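Long-range contact in VP1 (Polyomavirus HPyV6, PDB 4PCG), which is the major capsid protein, whose jelly-roll pentamers probably build the T=7 icosahedral shell and attach the virion to host cells: residues 44-49 with 254-259. Residues are numbered along the deposited sequence; the frame is centred on the assembly and turned at random.
With NA (sodium ion), chain L.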
ATOM      1  N   GLY B  44      23.288  13.746   9.286  1.00 17.07           N
ATOM      2  CA  GLY B  44      23.605  14.452  10.502  1.00 17.03           C
ATOM      3  C   GLY B  44      24.864  13.906  11.137  1.00 17.62           C
ATOM      4  O   GLY B  44      25.407  12.874  10.721  1.00 18.46           O
ATOM      5  N   ALA B  45      25.321  14.604  12.176  1.00 19.14           N
ATOM      6  CA  ALA B  45      26.291  14.050  13.096  1.00 19.15           C
ATOM      7  C   ALA B  45      25.653  12.814  13.749  1.00 17.78           C
ATOM      8  O   ALA B  45      24.419  12.688  13.788  1.00 18.42           O
ATOM      9  CB  ALA B  45      26.670  15.084  14.168  1.00 21.60           C
ATOM     10  N   PRO B  46      26.477  11.896  14.266  1.00 19.52           N
ATOM     11  CA  PRO B  46      25.914  10.723  14.928  1.00 20.25           C
ATOM     12  C   PRO B  46      24.854  11.044  15.974  1.00 18.81           C
ATOM     13  O   PRO B  46      25.009  11.985  16.782  1.00 19.38           O
ATOM     14  CB  PRO B  46      27.121  10.085  15.587  1.00 22.37           C
ATOM     15  CG  PRO B  46      28.249  10.475  14.707  1.00 23.54           C
ATOM     16  CD  PRO B  46      27.947  11.879  14.293  1.00 21.88           C
ATOM     17  N   TYR B  47      23.776  10.273  15.936  1.00 17.97           N
ATOM     18  CA  TYR B  47      22.599  10.535  16.765  1.00 18.00           C
ATOM     19  C   TYR B  47      22.777   9.803  18.070  1.00 21.50           C
ATOM     20  O   TYR B  47      22.660   8.581  18.128  1.00 21.45           O
ATOM     21  CB  TYR B  47      21.326  10.099  16.013  1.00 18.64           C
ATOM     22  CG  TYR B  47      20.004  10.509  16.641  1.00 17.15           C
ATOM     23  CD1 TYR B  47      19.463   9.789  17.703  1.00 19.06           C
ATOM     24  CD2 TYR B  47      19.267  11.606  16.150  1.00 17.19           C
ATOM     25  CE1 TYR B  47      18.263  10.152  18.280  1.00 19.27           C
ATOM     26  CE2 TYR B  47      18.055  11.963  16.724  1.00 17.67           C
ATOM     27  CZ  TYR B  47      17.560  11.231  17.795  1.00 17.56           C
ATOM     28  OH  TYR B  47      16.343  11.536  18.373  1.00 19.88           O
ATOM     29  N   THR B  48      23.078  10.529  19.134  1.00 21.76           N
ATOM     30  CA  THR B  48      23.324   9.855  20.439  1.00 23.79           C
ATOM     31  C   THR B  48      22.028   9.471  21.137  1.00 26.54           C
ATOM     32  O   THR B  48      20.970  10.038  20.886  1.00 29.00           O
ATOM     33  CB  THR B  48      24.159  10.724  21.382  1.00 26.99           C
ATOM     34  OG1 THR B  48      23.401  11.901  21.725  1.00 25.66           O
ATOM     35  CG2 THR B  48      25.476  11.103  20.688  1.00 29.62           C
ATOM     36  N   PHE B  49      22.114   8.503  22.033  1.00 27.37           N
ATOM     37  CA  PHE B  49      20.914   7.939  22.635  1.00 32.48           C
ATOM     38  C   PHE B  49      20.636   8.536  24.003  1.00 33.83           C
ATOM     39  O   PHE B  49      20.065   7.880  24.859  1.00 52.24           O
ATOM     40  CB  PHE B  49      21.057   6.408  22.714  1.00 39.02           C
ATOM     41  CG  PHE B  49      21.187   5.727  21.366  1.00 36.34           C
ATOM     42  CD1 PHE B  49      20.845   6.378  20.173  1.00 37.22           C
ATOM     43  CD2 PHE B  49      21.606   4.411  21.296  1.00 38.94           C
ATOM     44  CE1 PHE B  49      20.970   5.732  18.949  1.00 39.04           C
ATOM     45  CE2 PHE B  49      21.710   3.762  20.079  1.00 35.61           C
ATOM     46  CZ  PHE B  49      21.405   4.419  18.909  1.00 35.58           C
ATOM     47  N   GLN B 254      27.849   5.467  15.734  1.00 32.63           N
ATOM     48  CA  GLN B 254      28.057   5.973  14.395  1.00 33.02           C
ATOM     49  C   GLN B 254      26.749   6.169  13.616  1.00 25.38           C
ATOM     50  O   GLN B 254      26.785   6.656  12.509  1.00 29.01           O
ATOM     51  CB  GLN B 254      29.019   5.049  13.628  1.00 31.62           C
ATOM     52  CG  GLN B 254      30.463   5.119  14.121  1.00 40.36           C
ATOM     53  CD  GLN B 254      31.396   4.141  13.411  1.00 40.37           C
ATOM     54  OE1 GLN B 254      31.030   3.484  12.437  1.00 35.21           O
ATOM     55  NE2 GLN B 254      32.611   4.043  13.904  1.00 39.61           N
ATOM     56  N   ARG B 255      25.615   5.837  14.222  1.00 24.13           N
ATOM     57  CA  ARG B 255      24.328   5.853  13.526  1.00 26.42           C
ATOM     58  C   ARG B 255      23.818   7.290  13.363  1.00 23.46           C
ATOM     59  O   ARG B 255      23.786   8.010  14.335  1.00 20.43           O
ATOM     60  CB  ARG B 255      23.350   5.030  14.348  1.00 34.35           C
ATOM     61  CG  ARG B 255      22.138   4.569  13.593  1.00 32.54           C
ATOM     62  CD  ARG B 255      22.232   3.105  13.180  1.00 28.31           C
ATOM     63  NE  ARG B 255      21.008   2.750  12.456  1.00 23.83           N
ATOM     64  CZ  ARG B 255      20.956   2.260  11.221  1.00 23.47           C
ATOM     65  NH1 ARG B 255      22.062   1.988  10.534  1.00 23.22           N
ATOM     66  NH2 ARG B 255      19.775   1.980  10.681  1.00 23.98           N
ATOM     67  N   SER B 256      23.478   7.689  12.144  1.00 19.48           N
ATOM     68  CA  SER B 256      23.155   9.081  11.792  1.00 20.35           C
ATOM     69  C   SER B 256      21.856   9.162  11.020  1.00 17.77           C
ATOM     70  O   SER B 256      21.485   8.207  10.336  1.00 16.67           O
ATOM     71  CB  SER B 256      24.272   9.664  10.933  1.00 21.99           C
ATOM     72  OG  SER B 256      25.493   9.583  11.669  1.00 28.65           O
ATOM     73  N   VAL B 257      21.178  10.306  11.110  1.00 17.30           N
ATOM     74  CA  VAL B 257      19.980  10.539  10.337  1.00 15.73           C
ATOM     75  C   VAL B 257      20.349  10.837   8.877  1.00 17.28           C
ATOM     76  O   VAL B 257      21.260  11.606   8.630  1.00 16.82           O
ATOM     77  CB  VAL B 257      19.177  11.725  10.884  1.00 16.88           C
ATOM     78  CG1 VAL B 257      18.013  12.055   9.964  1.00 18.71           C
ATOM     79  CG2 VAL B 257      18.695  11.432  12.296  1.00 17.10           C
ATOM     80  N   GLN B 258      19.634  10.206   7.939  1.00 16.30           N
ATOM     81  CA  GLN B 258      19.766  10.430   6.502  1.00 15.33           C
ATOM     82  C   GLN B 258      18.587  11.278   6.009  1.00 15.80           C
ATOM     83  O   GLN B 258      17.425  10.889   6.179  1.00 18.14           O
ATOM     84  CB  GLN B 258      19.742   9.084   5.757  1.00 14.64           C
ATOM     85  CG  GLN B 258      19.734   9.208   4.245  1.00 17.77           C
ATOM     86  CD  GLN B 258      21.099   9.540   3.709  1.00 16.21           C
ATOM     87  OE1 GLN B 258      21.998   8.718   3.790  1.00 20.42           O
ATOM     88  NE2 GLN B 258      21.268  10.726   3.160  1.00 17.97           N
ATOM     89  N   ALA B 259      18.903  12.413   5.391  1.00 14.71           N
ATOM     90  CA  ALA B 259      17.921  13.251   4.725  1.00 15.97           C
ATOM     91  C   ALA B 259      18.065  13.097   3.206  1.00 16.74           C
ATOM     92  O   ALA B 259      19.065  12.588   2.706  1.00 16.09           O
ATOM     93  CB  ALA B 259      18.120  14.719   5.144  1.00 14.91           C
TER
HETATM   94 NA    NA L 303      21.024  12.832  22.043  1.00 27.41          NA
HETATM   95  O   HOH W   1      27.432  11.159  10.931  1.00 35.10           O
HETATM   96  O   HOH W   2      22.009  12.413  12.803  1.00 17.27           O
HETATM   97  O   HOH W   3      19.810  12.610  20.068  1.00 26.01           O
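Gly44 and Tyr47 each give a backbone N-H to the segment leading into and beginning strand 256-274, and so tie a surface loop of the VP1 jelly roll to its antiparallel framework. Gly44 N reaches Val257 O at 3.0 Å, and Tyr47 N reaches Arg255 O at 2.8 Å in an almost straight bond (175° at the hydrogen). The CA of Pro46 also leans on Arg255 O, a CA-H...O contact of 3.5 Å.

Two waters add to the direct bonds. One bridges the two backbones, donating to Ala45 O and accepting from Val257 N at 2.8 Å; the other ties Gly44 O, to which it donates, to the Ser256 hydroxyl, hydrogen-bonded to OG at 2.6 Å. The contact thus illustrates two direct N-H...O=C bonds supplemented by water bridges.

Apolar packing is modest. With CG anti to its backbone N (chi1 -170°), Tyr47 lays CD2 3.9 Å from Val257 CG2, the methyl meeting the ring obliquely. Leu98 of the second subunit packs on both side chains, while Tyr47 OH is hydrogen-bonded to Glu175 of its own chain and to Gly99 N of the second subunit, so the contact lies at an interface of the pentamer.

Beyond Tyr47 the loop becomes a sodium site, completed by Thr50, Thr52 O and Asp54. Thr48 turns OG1 between its backbone N and carbonyl carbon (chi1 65°) to bind the ion at 2.6 Å, and a water held by Thr48 O, above one face of the Tyr47 ring and offset toward its rim, ligates the same sodium at 2.3 Å.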